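Local coordinates for protein cellulase (Clostridium cellulovorans, PDB 6UI3) that probably cleaves internal beta-1,4-glucosidic bonds of cellulose and related plant polysaccharides, as the family 5 glycoside hydrolase (GH5_4 endoglucanase) domain of a larger protein, at residues A[239-244]-A[287-292]; A[274-277]-A[282-285]; A[276-281]-A[313-318]. One frame throughout, in Å; residues are numbered along the deposited sequence. Where two conformers were deposited one is given.

All three contacts gather round helix 280-296, the helix between strands 267-272 and 301-305, the seventh and eighth of the (beta/alpha)8 barrel. Along the chain, 239-244 comes first, then 274-277, the overlapping 276-281, which runs into the helix, the helix residues 282-285 and 287-292, and lastly 313-318. Interactions 2 and 3 share Asp276 and Lys277 and have centres about 6 Å apart; the centre of interaction 1 lies about 9 Å from that of interaction 2 and 14 Å from that of interaction 3. Together they fix helix 280-296 to the start of helix 243-261 and to the loops after strands 267-272 and 301-305, at the C-terminal strand ends where (beta/alpha)8 barrels carry their active site.

Interaction 1 (A[239-244]-A[287-292]); sequences TTFGDA and TKFYVS
In the outer helical layer of the (beta/alpha)8 barrel, the residues leading into helix 243-261 meet the neighbouring helix 280-296 through one aromatic pair, Phe241 and Phe289. Phe241 lies just ahead of Gly242, the N-cap residue of helix 243-261, whereas Phe289 belongs to the middle of its helix. The far end of the Phe241 ring does the touching: CE1 comes to 3.7 Å from CB of Phe289, and CZ of Phe241 lies 3.8 Å from CG of Phe289. That CG sits at the edge of the Phe241 ring, in its plane. The two side chains cross at about a right angle, and their rings are inclined by 57° with centroids 5.7 Å apart, an oblique pairing. Both side chains extend with CG opposite the backbone N (chi1 -179° for Phe241), which carries the rings across a gap of 9.8 Å between CA of Phe241 and CA of Phe289. The contact is small, burying 88 Å² in all, and is wholly apolar, with no hydrogen bond between the two segments. The backbone N of Phe241 is held by OD1 of Asp282, one of the early residues of helix 280-296. The Phe241 ring also meets Phe286 edge-to-face, and Phe241 and Phe289 both touch Ala246 and Ile249 of helix 243-261; from the same helix 280-296, Tyr290 stacks on Phe272 of strand 267-272.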
ATOM      1  N   THR A 239      14.887 -15.332  14.203  1.00  9.22           N
ATOM      2  CA  THR A 239      15.439 -13.989  14.214  1.00  9.33           C
ATOM      3  C   THR A 239      16.576 -13.785  13.222  1.00  8.83           C
ATOM      4  O   THR A 239      16.949 -12.636  12.978  1.00  9.27           O
ATOM      5  CB  THR A 239      15.953 -13.622  15.616  1.00 10.45           C
ATOM      6  OG1 THR A 239      17.060 -14.456  15.970  1.00 10.81           O
ATOM      7  CG2 THR A 239      14.877 -13.785  16.661  1.00 11.05           C
ATOM      8  N   THR A 240      17.152 -14.850  12.675  1.00  9.38           N
ATOM      9  CA  THR A 240      18.320 -14.750  11.801  0.79  9.86           C
ATOM     10  C   THR A 240      17.876 -14.689  10.347  1.00  9.59           C
ATOM     11  O   THR A 240      17.026 -15.477   9.911  1.00 11.50           O
ATOM     12  CB  THR A 240      19.253 -15.953  12.017  0.79 11.76           C
ATOM     13  OG1 THR A 240      19.741 -15.948  13.366  0.79 13.69           O
ATOM     14  CG2 THR A 240      20.458 -15.930  11.045  0.79 12.45           C
ATOM     15  N   PHE A 241      18.461 -13.768   9.593  1.00  8.54           N
ATOM     16  CA  PHE A 241      18.250 -13.696   8.151  1.00  8.21           C
ATOM     17  C   PHE A 241      19.334 -14.541   7.487  1.00  8.57           C
ATOM     18  O   PHE A 241      20.507 -14.157   7.474  1.00  8.95           O
ATOM     19  CB  PHE A 241      18.275 -12.252   7.657  1.00  7.79           C
ATOM     20  CG  PHE A 241      18.030 -12.128   6.175  1.00  7.20           C
ATOM     21  CD1 PHE A 241      18.977 -11.566   5.352  1.00  7.54           C
ATOM     22  CD2 PHE A 241      16.851 -12.592   5.598  1.00  8.03           C
ATOM     23  CE1 PHE A 241      18.755 -11.459   3.975  1.00  8.42           C
ATOM     24  CE2 PHE A 241      16.633 -12.492   4.230  1.00  7.54           C
ATOM     25  CZ  PHE A 241      17.588 -11.911   3.425  1.00  8.10           C
ATOM     26  N   GLY A 242      18.943 -15.697   6.959  1.00  8.06           N
ATOM     27  CA  GLY A 242      19.874 -16.644   6.384  1.00  9.35           C
ATOM     28  C   GLY A 242      19.556 -17.040   4.954  1.00  8.34           C
ATOM     29  O   GLY A 242      18.655 -16.499   4.309  1.00  8.40           O
ATOM     30  N   ASP A 243      20.320 -18.015   4.461  1.00  9.11           N
ATOM     31  CA  ASP A 243      20.268 -18.382   3.049  1.00  8.84           C
ATOM     32  C   ASP A 243      18.868 -18.793   2.613  1.00  8.93           C
ATOM     33  O   ASP A 243      18.424 -18.419   1.527  1.00  9.44           O
ATOM     34  CB  ASP A 243      21.235 -19.533   2.761  1.00 12.29           C
ATOM     35  CG  ASP A 243      22.688 -19.123   2.787  1.00 18.09           C
ATOM     36  OD1 ASP A 243      22.978 -17.916   2.780  1.00 18.04           O
ATOM     37  OD2 ASP A 243      23.541 -20.039   2.792  1.00 20.55           O
ATOM     38  N   ALA A 244      18.158 -19.577   3.429  1.00  9.36           N
ATOM     39  CA  ALA A 244      16.837 -20.038   3.002  1.00  9.65           C
ATOM     40  C   ALA A 244      15.846 -18.886   2.911  1.00  8.68           C
ATOM     41  O   ALA A 244      14.956 -18.885   2.050  1.00  8.65           O
ATOM     42  CB  ALA A 244      16.318 -21.108   3.957  1.00 11.15           C
ATOM     43  N   THR A 287      16.691  -6.064   4.968  1.00  6.60           N
ATOM     44  CA  THR A 287      16.137  -4.911   4.266  1.00  6.50           C
ATOM     45  C   THR A 287      16.966  -4.580   3.039  1.00  7.34           C
ATOM     46  O   THR A 287      16.417  -4.323   1.958  1.00  7.50           O
ATOM     47  CB  THR A 287      16.025  -3.730   5.230  1.00  7.33           C
ATOM     48  OG1 THR A 287      15.148  -4.071   6.310  1.00  7.73           O
ATOM     49  CG2 THR A 287      15.491  -2.498   4.543  1.00  8.12           C
ATOM     50  N   LYS A 288      18.286  -4.630   3.172  1.00  7.12           N
ATOM     51  CA  LYS A 288      19.163  -4.418   2.026  0.51  8.10           C
ATOM     52  C   LYS A 288      18.893  -5.456   0.941  1.00  7.80           C
ATOM     53  O   LYS A 288      18.713  -5.124  -0.234  1.00  8.06           O
ATOM     54  CB  LYS A 288      20.618  -4.492   2.500  0.51 10.02           C
ATOM     55  CG  LYS A 288      21.658  -4.519   1.394  0.51 12.32           C
ATOM     56  CD  LYS A 288      21.727  -3.203   0.664  0.51 14.33           C
ATOM     57  CE  LYS A 288      22.658  -3.284  -0.547  0.51 16.84           C
ATOM     58  NZ  LYS A 288      24.059  -3.634  -0.205  0.51 18.69           N
ATOM     59  N   PHE A 289      18.863  -6.734   1.330  1.00  6.89           N
ATOM     60  CA  PHE A 289      18.631  -7.799   0.361  1.00  7.02           C
ATOM     61  C   PHE A 289      17.277  -7.640  -0.312  1.00  7.38           C
ATOM     62  O   PHE A 289      17.149  -7.782  -1.533  1.00  7.62           O
ATOM     63  CB  PHE A 289      18.707  -9.169   1.044  1.00  7.21           C
ATOM     64  CG  PHE A 289      18.556 -10.302   0.091  1.00  6.97           C
ATOM     65  CD1 PHE A 289      19.654 -10.830  -0.545  1.00  8.80           C
ATOM     66  CD2 PHE A 289      17.313 -10.802  -0.228  1.00  7.41           C
ATOM     67  CE1 PHE A 289      19.521 -11.857  -1.469  1.00  9.37           C
ATOM     68  CE2 PHE A 289      17.174 -11.839  -1.129  1.00  8.13           C
ATOM     69  CZ  PHE A 289      18.264 -12.354  -1.752  1.00  8.80           C
ATOM     70  N   TYR A 290      16.244  -7.392   0.490  1.00  6.70           N
ATOM     71  CA  TYR A 290      14.878  -7.296  -0.014  1.00  6.30           C
ATOM     72  C   TYR A 290      14.754  -6.173  -1.028  1.00  6.46           C
ATOM     73  O   TYR A 290      14.268  -6.376  -2.147  1.00  6.89           O
ATOM     74  CB  TYR A 290      13.940  -7.064   1.178  1.00  6.98           C
ATOM     75  CG  TYR A 290      12.472  -7.222   0.892  1.00  6.64           C
ATOM     76  CD1 TYR A 290      11.784  -6.295   0.111  1.00  7.30           C
ATOM     77  CD2 TYR A 290      11.767  -8.286   1.415  1.00  7.31           C
ATOM     78  CE1 TYR A 290      10.435  -6.441  -0.155  1.00  7.04           C
ATOM     79  CE2 TYR A 290      10.409  -8.436   1.150  1.00  8.12           C
ATOM     80  CZ  TYR A 290       9.749  -7.498   0.372  1.00  7.71           C
ATOM     81  OH  TYR A 290       8.392  -7.608   0.096  1.00  7.52           O
ATOM     82  N   VAL A 291      15.189  -4.971  -0.659  1.00  6.79           N
ATOM     83  CA  VAL A 291      15.043  -3.840  -1.564  1.00  7.09           C
ATOM     84  C   VAL A 291      15.917  -4.026  -2.797  1.00  7.93           C
ATOM     85  O   VAL A 291      15.514  -3.669  -3.909  1.00  8.02           O
ATOM     86  CB  VAL A 291      15.278  -2.501  -0.842  1.00  7.34           C
ATOM     87  CG1 VAL A 291      15.206  -1.336  -1.814  1.00  8.70           C
ATOM     88  CG2 VAL A 291      14.241  -2.323   0.257  1.00  7.73           C
ATOM     89  N   SER A 292      17.133  -4.562  -2.638  1.00  8.34           N
ATOM     90  CA  SER A 292      17.967  -4.810  -3.809  0.62  8.47           C
ATOM     91  C   SER A 292      17.280  -5.753  -4.789  1.00  8.43           C
ATOM     92  O   SER A 292      17.290  -5.521  -6.007  1.00  9.26           O
ATOM     93  CB  SER A 292      19.311  -5.387  -3.385  0.62 10.03           C
ATOM     94  OG  SER A 292      20.067  -5.749  -4.529  0.62 12.48           O
TER

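Interaction 2 (A[274-277]-A[282-285]); sequences ITDK and DRIN
Arg283 reaches back from helix 280-296 to grip the loop that precedes it: its NH1 donates to the backbone O of Ile274 over 2.9 Å, with an N-H...O angle of 163°. The carbonyl oxygen lies almost exactly in the guanidinium plane, and NH1 lies in the carbonyl plane. Asp276 comes over a face of the same guanidinium instead of its edge. CB of Asp276 sits 3.5 Å above the centre of the group, and the carboxylate is stacked on it, the two planes only 2° apart. The ion pair between OD2 of Asp276 and NH2 of Arg283 is long, 3.7 Å, and the oxygen lies well out of the guanidinium plane, so the pair rests on charge alone. A water joins the two, donating a hydrogen bond to OD1 of Asp276 and accepting one from NH2 of Arg283 at 2.9 Å. OD1 has a further partner in Asp278. The arginine thus ties the strand-to-helix loop of this beta-alpha unit, which follows barrel strand 267-272, back to the first turns of its own helix. Bends at chi2 and chi3 (chi3 -69°) lay the Arg283 methylenes across Ile274: CB of Arg283 lies 3.9 Å from CG2 of Ile274. CD of Arg283 lies 3.5 Å from O of Thr275. Outside the two segments, Tyr328 makes a cation-pi contact with Arg283, and Leu331 of helix 329-339 touches its side chain.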
ATOM      1  N   ILE A 274      10.273  -5.924   8.379  1.00  7.84           N
ATOM      2  CA  ILE A 274      10.740  -7.010   9.244  1.00  7.71           C
ATOM      3  C   ILE A 274      10.605  -6.535  10.686  1.00  7.54           C
ATOM      4  O   ILE A 274      11.165  -5.498  11.067  1.00  8.05           O
ATOM      5  CB  ILE A 274      12.164  -7.487   8.911  1.00  6.79           C
ATOM      6  CG1 ILE A 274      12.640  -8.519   9.952  1.00  7.51           C
ATOM      7  CG2 ILE A 274      13.154  -6.326   8.737  1.00  8.04           C
ATOM      8  CD1 ILE A 274      13.836  -9.337   9.539  1.00  8.71           C
ATOM      9  N   THR A 275       9.829  -7.270  11.475  1.00  7.97           N
ATOM     10  CA  THR A 275       9.526  -6.874  12.842  1.00  9.01           C
ATOM     11  C   THR A 275      10.757  -6.961  13.742  1.00  8.26           C
ATOM     12  O   THR A 275      11.630  -7.825  13.578  1.00  9.32           O
ATOM     13  CB  THR A 275       8.346  -7.717  13.356  1.00 10.31           C
ATOM     14  OG1 THR A 275       7.826  -7.129  14.551  1.00 12.73           O
ATOM     15  CG2 THR A 275       8.725  -9.173  13.625  1.00 10.81           C
ATOM     16  N   ASP A 276      10.821  -6.046  14.713  1.00  9.29           N
ATOM     17  CA  ASP A 276      11.956  -5.982  15.627  1.00  9.38           C
ATOM     18  C   ASP A 276      11.901  -7.153  16.604  1.00 11.14           C
ATOM     19  O   ASP A 276      10.985  -7.248  17.431  1.00 12.16           O
ATOM     20  CB  ASP A 276      11.945  -4.655  16.392  1.00 10.30           C
ATOM     21  CG  ASP A 276      13.242  -4.363  17.103  1.00 10.73           C
ATOM     22  OD1 ASP A 276      14.184  -5.181  17.026  1.00 11.29           O
ATOM     23  OD2 ASP A 276      13.302  -3.298  17.774  1.00 13.47           O
ATOM     24  N   LYS A 277      12.904  -8.015  16.543  1.00  9.59           N
ATOM     25  CA  LYS A 277      13.112  -9.084  17.511  1.00  9.55           C
ATOM     26  C   LYS A 277      14.459  -8.883  18.201  1.00 10.46           C
ATOM     27  O   LYS A 277      15.158  -9.844  18.523  1.00 11.89           O
ATOM     28  CB  LYS A 277      13.002 -10.450  16.839  1.00  9.92           C
ATOM     29  CG  LYS A 277      11.650 -10.697  16.177  1.00  9.04           C
ATOM     30  CD  LYS A 277      11.545 -12.068  15.561  1.00  9.23           C
ATOM     31  CE  LYS A 277      10.287 -12.230  14.754  1.00  7.91           C
ATOM     32  NZ  LYS A 277      10.125 -13.635  14.272  1.00  8.26           N
ATOM     33  N   ASP A 282      20.364  -8.462  11.603  1.00  7.96           N
ATOM     34  CA  ASP A 282      19.530  -9.265  10.716  1.00  7.86           C
ATOM     35  C   ASP A 282      18.520  -8.412   9.967  1.00  7.82           C
ATOM     36  O   ASP A 282      18.240  -8.669   8.790  1.00  7.77           O
ATOM     37  CB  ASP A 282      18.824 -10.349  11.520  1.00  8.53           C
ATOM     38  CG  ASP A 282      19.786 -11.377  12.052  1.00 10.25           C
ATOM     39  OD1 ASP A 282      20.328 -12.142  11.223  1.00  9.62           O
ATOM     40  OD2 ASP A 282      20.007 -11.389  13.289  1.00 12.37           O
ATOM     41  N   ARG A 283      17.941  -7.412  10.636  1.00  7.49           N
ATOM     42  CA  ARG A 283      16.971  -6.549   9.968  0.55  7.10           C
ATOM     43  C   ARG A 283      17.640  -5.700   8.890  1.00  7.02           C
ATOM     44  O   ARG A 283      17.046  -5.452   7.830  1.00  7.55           O
ATOM     45  CB  ARG A 283      16.247  -5.676  10.998  0.55  7.32           C
ATOM     46  CG  ARG A 283      15.436  -6.483  12.007  0.55  7.46           C
ATOM     47  CD  ARG A 283      14.188  -5.738  12.459  0.55  7.45           C
ATOM     48  NE  ARG A 283      14.475  -4.567  13.274  0.55  7.43           N
ATOM     49  CZ  ARG A 283      13.621  -3.571  13.481  0.55  7.60           C
ATOM     50  NH1 ARG A 283      12.430  -3.572  12.904  0.55  8.37           N
ATOM     51  NH2 ARG A 283      13.972  -2.561  14.260  0.55  8.36           N
ATOM     52  N   ILE A 284      18.870  -5.241   9.138  1.00  7.06           N
ATOM     53  CA  ILE A 284      19.625  -4.489   8.131  1.00  8.02           C
ATOM     54  C   ILE A 284      19.876  -5.361   6.911  1.00  7.73           C
ATOM     55  O   ILE A 284      19.612  -4.966   5.768  1.00  7.74           O
ATOM     56  CB  ILE A 284      20.954  -3.976   8.724  1.00  8.45           C
ATOM     57  CG1 ILE A 284      20.692  -2.919   9.803  1.00  9.87           C
ATOM     58  CG2 ILE A 284      21.849  -3.407   7.629  1.00  9.35           C
ATOM     59  CD1 ILE A 284      21.919  -2.592  10.652  1.00 10.70           C
ATOM     60  N   ASN A 285      20.384  -6.573   7.148  1.00  7.81           N
ATOM     61  CA  ASN A 285      20.707  -7.471   6.045  1.00  8.03           C
ATOM     62  C   ASN A 285      19.463  -7.854   5.265  1.00  7.84           C
ATOM     63  O   ASN A 285      19.467  -7.869   4.030  1.00  7.66           O
ATOM     64  CB  ASN A 285      21.378  -8.745   6.567  1.00  8.40           C
ATOM     65  CG  ASN A 285      22.706  -8.490   7.240  1.00  9.39           C
ATOM     66  OD1 ASN A 285      23.335  -7.443   7.051  1.00 10.03           O
ATOM     67  ND2 ASN A 285      23.153  -9.470   8.011  1.00  9.46           N
TER
HETATM   68  O   HOH W   1      16.167  -3.912  15.582  1.00 10.99           O

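Interaction 3 (A[276-281]-A[313-318]); sequences DKDNLQ and GERLGL
NH2 of Arg315 is shared by two carboxylates. It donates to OD2 of Asp278 over 3.2 Å, the N-H...O angle being 161°; this oxygen lies close to the guanidinium plane, and NH2 approaches it on the syn side but tilted 30° out of the carboxylate plane. OD2 of Asp276 approaches over a face of the group instead, 3.5 Å from NH2, and adds only charge attraction because no N-H is directed at it; its carboxylate is stacked on the guanidinium, the planes 21° apart. A bend at chi3 turns the Arg315 guanidinium across the two aspartates, whose negative charges it probably offsets. The backbones meet as well: N of Asp276 donates to O of Arg315 over 2.9 Å, and Thr275 OG1 receives the backbone N of Arg315. Within 276-281, OD1 of Asp276 accepts from N of Asp278 at 2.9 Å, and OD1 of Asn279 accepts from N of Lys277, approached from above its carbonyl plane. Lys277 leads its NZ away to Thr237 OG1 and nearby backbone oxygens. The arrangement combines an Asx turn at Asp276, an inverse gamma turn centred on Arg315 and a three-residue salt-bridge network, joining the loops that follow barrel strands 267-272 and 301-305.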
ATOM      1  N   ASP A 276      10.821  -6.046  14.713  1.00  9.29           N
ATOM      2  CA  ASP A 276      11.956  -5.982  15.627  1.00  9.38           C
ATOM      3  C   ASP A 276      11.901  -7.153  16.604  1.00 11.14           C
ATOM      4  O   ASP A 276      10.985  -7.248  17.431  1.00 12.16           O
ATOM      5  CB  ASP A 276      11.945  -4.655  16.392  1.00 10.30           C
ATOM      6  CG  ASP A 276      13.242  -4.363  17.103  1.00 10.73           C
ATOM      7  OD1 ASP A 276      14.184  -5.181  17.026  1.00 11.29           O
ATOM      8  OD2 ASP A 276      13.302  -3.298  17.774  1.00 13.47           O
ATOM      9  N   LYS A 277      12.904  -8.015  16.543  1.00  9.59           N
ATOM     10  CA  LYS A 277      13.112  -9.084  17.511  1.00  9.55           C
ATOM     11  C   LYS A 277      14.459  -8.883  18.201  1.00 10.46           C
ATOM     12  O   LYS A 277      15.158  -9.844  18.523  1.00 11.89           O
ATOM     13  CB  LYS A 277      13.002 -10.450  16.839  1.00  9.92           C
ATOM     14  CG  LYS A 277      11.650 -10.697  16.177  1.00  9.04           C
ATOM     15  CD  LYS A 277      11.545 -12.068  15.561  1.00  9.23           C
ATOM     16  CE  LYS A 277      10.287 -12.230  14.754  1.00  7.91           C
ATOM     17  NZ  LYS A 277      10.125 -13.635  14.272  1.00  8.26           N
ATOM     18  N   ASP A 278      14.842  -7.617  18.395  1.00 10.41           N
ATOM     19  CA  ASP A 278      16.135  -7.263  18.988  1.00 12.07           C
ATOM     20  C   ASP A 278      17.280  -7.847  18.175  1.00 10.68           C
ATOM     21  O   ASP A 278      18.279  -8.333  18.709  1.00 11.91           O
ATOM     22  CB  ASP A 278      16.174  -7.634  20.468  1.00 18.92           C
ATOM     23  CG  ASP A 278      15.006  -7.018  21.227  1.00 30.42           C
ATOM     24  OD1 ASP A 278      14.218  -7.768  21.838  1.00 35.97           O
ATOM     25  OD2 ASP A 278      14.839  -5.780  21.152  1.00 33.20           O
ATOM     26  N   ASN A 279      17.134  -7.764  16.859  1.00  9.51           N
ATOM     27  CA  ASN A 279      17.994  -8.397  15.872  1.00  8.72           C
ATOM     28  C   ASN A 279      18.378  -7.412  14.789  1.00  8.30           C
ATOM     29  O   ASN A 279      18.226  -7.676  13.592  1.00  8.44           O
ATOM     30  CB  ASN A 279      17.298  -9.627  15.278  1.00  8.37           C
ATOM     31  CG  ASN A 279      15.951  -9.311  14.617  1.00  8.05           C
ATOM     32  OD1 ASN A 279      15.298  -8.305  14.912  1.00  8.32           O
ATOM     33  ND2 ASN A 279      15.524 -10.204  13.730  1.00  7.94           N
ATOM     34  N   LEU A 280      18.915  -6.255  15.202  1.00  8.78           N
ATOM     35  CA  LEU A 280      19.146  -5.152  14.276  1.00  9.15           C
ATOM     36  C   LEU A 280      19.954  -5.573  13.054  1.00  8.34           C
ATOM     37  O   LEU A 280      19.608  -5.212  11.930  1.00  8.49           O
ATOM     38  CB  LEU A 280      19.835  -3.986  14.989  1.00 10.19           C
ATOM     39  CG  LEU A 280      20.130  -2.784  14.082  1.00 12.55           C
ATOM     40  CD1 LEU A 280      18.873  -2.139  13.560  1.00 14.60           C
ATOM     41  CD2 LEU A 280      20.990  -1.768  14.838  1.00 14.83           C
ATOM     42  N   GLN A 281      21.062  -6.293  13.240  1.00  9.50           N
ATOM     43  CA  GLN A 281      21.893  -6.618  12.081  1.00  8.79           C
ATOM     44  C   GLN A 281      21.151  -7.512  11.099  1.00  7.83           C
ATOM     45  O   GLN A 281      21.289  -7.355   9.882  1.00  8.20           O
ATOM     46  CB  GLN A 281      23.218  -7.246  12.519  1.00 10.55           C
ATOM     47  CG  GLN A 281      24.097  -6.299  13.340  1.00 15.52           C
ATOM     48  CD  GLN A 281      24.383  -4.985  12.639  1.00 18.19           C
ATOM     49  OE1 GLN A 281      24.760  -4.968  11.473  1.00 18.15           O
ATOM     50  NE2 GLN A 281      24.207  -3.873  13.355  1.00 19.53           N
ATOM     51  N   GLY A 313       3.534  -6.445  20.453  1.00 16.30           N
ATOM     52  CA  GLY A 313       2.880  -6.234  19.185  1.00 15.12           C
ATOM     53  C   GLY A 313       3.850  -6.284  18.012  1.00 12.80           C
ATOM     54  O   GLY A 313       4.950  -6.832  18.101  1.00 15.30           O
ATOM     55  N   GLU A 314       3.409  -5.749  16.879  1.00 12.11           N
ATOM     56  CA  GLU A 314       4.219  -5.717  15.663  1.00 11.62           C
ATOM     57  C   GLU A 314       5.148  -4.516  15.774  1.00 10.47           C
ATOM     58  O   GLU A 314       4.706  -3.363  15.687  1.00  9.57           O
ATOM     59  CB  GLU A 314       3.331  -5.645  14.424  1.00 12.82           C
ATOM     60  CG  GLU A 314       2.491  -6.903  14.198  1.00 17.40           C
ATOM     61  CD  GLU A 314       1.615  -6.858  12.947  1.00 20.81           C
ATOM     62  OE1 GLU A 314       1.500  -5.797  12.302  1.00 21.85           O
ATOM     63  OE2 GLU A 314       1.041  -7.915  12.606  1.00 24.33           O
ATOM     64  N   ARG A 315       6.432  -4.772  16.009  1.00 10.79           N
ATOM     65  CA  ARG A 315       7.401  -3.706  16.288  1.00  9.59           C
ATOM     66  C   ARG A 315       7.995  -3.269  14.954  1.00  8.64           C
ATOM     67  O   ARG A 315       9.052  -3.746  14.517  1.00  9.80           O
ATOM     68  CB  ARG A 315       8.450  -4.193  17.277  1.00 11.82           C
ATOM     69  CG  ARG A 315       7.844  -4.603  18.619  1.00 15.30           C
ATOM     70  CD  ARG A 315       8.817  -5.443  19.430  1.00 18.87           C
ATOM     71  NE  ARG A 315       9.913  -4.631  19.959  1.00 21.62           N
ATOM     72  CZ  ARG A 315      11.090  -5.105  20.354  1.00 25.87           C
ATOM     73  NH1 ARG A 315      11.354  -6.396  20.266  1.00 25.13           N
ATOM     74  NH2 ARG A 315      12.010  -4.276  20.832  1.00 28.32           N
ATOM     75  N   LEU A 316       7.302  -2.343  14.293  1.00 10.23           N
ATOM     76  CA  LEU A 316       7.582  -1.980  12.909  1.00  9.47           C
ATOM     77  C   LEU A 316       7.873  -0.495  12.750  1.00  9.52           C
ATOM     78  O   LEU A 316       7.951   0.006  11.625  1.00  9.61           O
ATOM     79  CB  LEU A 316       6.404  -2.403  12.020  1.00  9.93           C
ATOM     80  CG  LEU A 316       6.153  -3.905  11.973  1.00 10.86           C
ATOM     81  CD1 LEU A 316       4.860  -4.234  11.242  1.00 11.97           C
ATOM     82  CD2 LEU A 316       7.329  -4.605  11.326  1.00 12.88           C
ATOM     83  N   GLY A 317       8.031   0.240  13.846  1.00  9.79           N
ATOM     84  CA  GLY A 317       8.283   1.667  13.737  1.00  9.74           C
ATOM     85  C   GLY A 317       9.642   1.977  13.122  1.00  8.80           C
ATOM     86  O   GLY A 317      10.647   1.321  13.417  1.00  9.75           O
ATOM     87  N   LEU A 318       9.670   2.997  12.261  1.00  8.46           N
ATOM     88  CA  LEU A 318      10.912   3.609  11.805  1.00  7.93           C
ATOM     89  C   LEU A 318      11.001   5.074  12.188  1.00  8.32           C
ATOM     90  O   LEU A 318      12.028   5.514  12.728  1.00  9.46           O
ATOM     91  CB  LEU A 318      11.089   3.502  10.284  1.00 10.89           C
ATOM     92  CG  LEU A 318      11.337   2.117   9.699  1.00 13.95           C
ATOM     93  CD1 LEU A 318      11.543   2.235   8.201  1.00 14.47           C
ATOM     94  CD2 LEU A 318      12.549   1.452  10.351  1.00 15.67           C
TER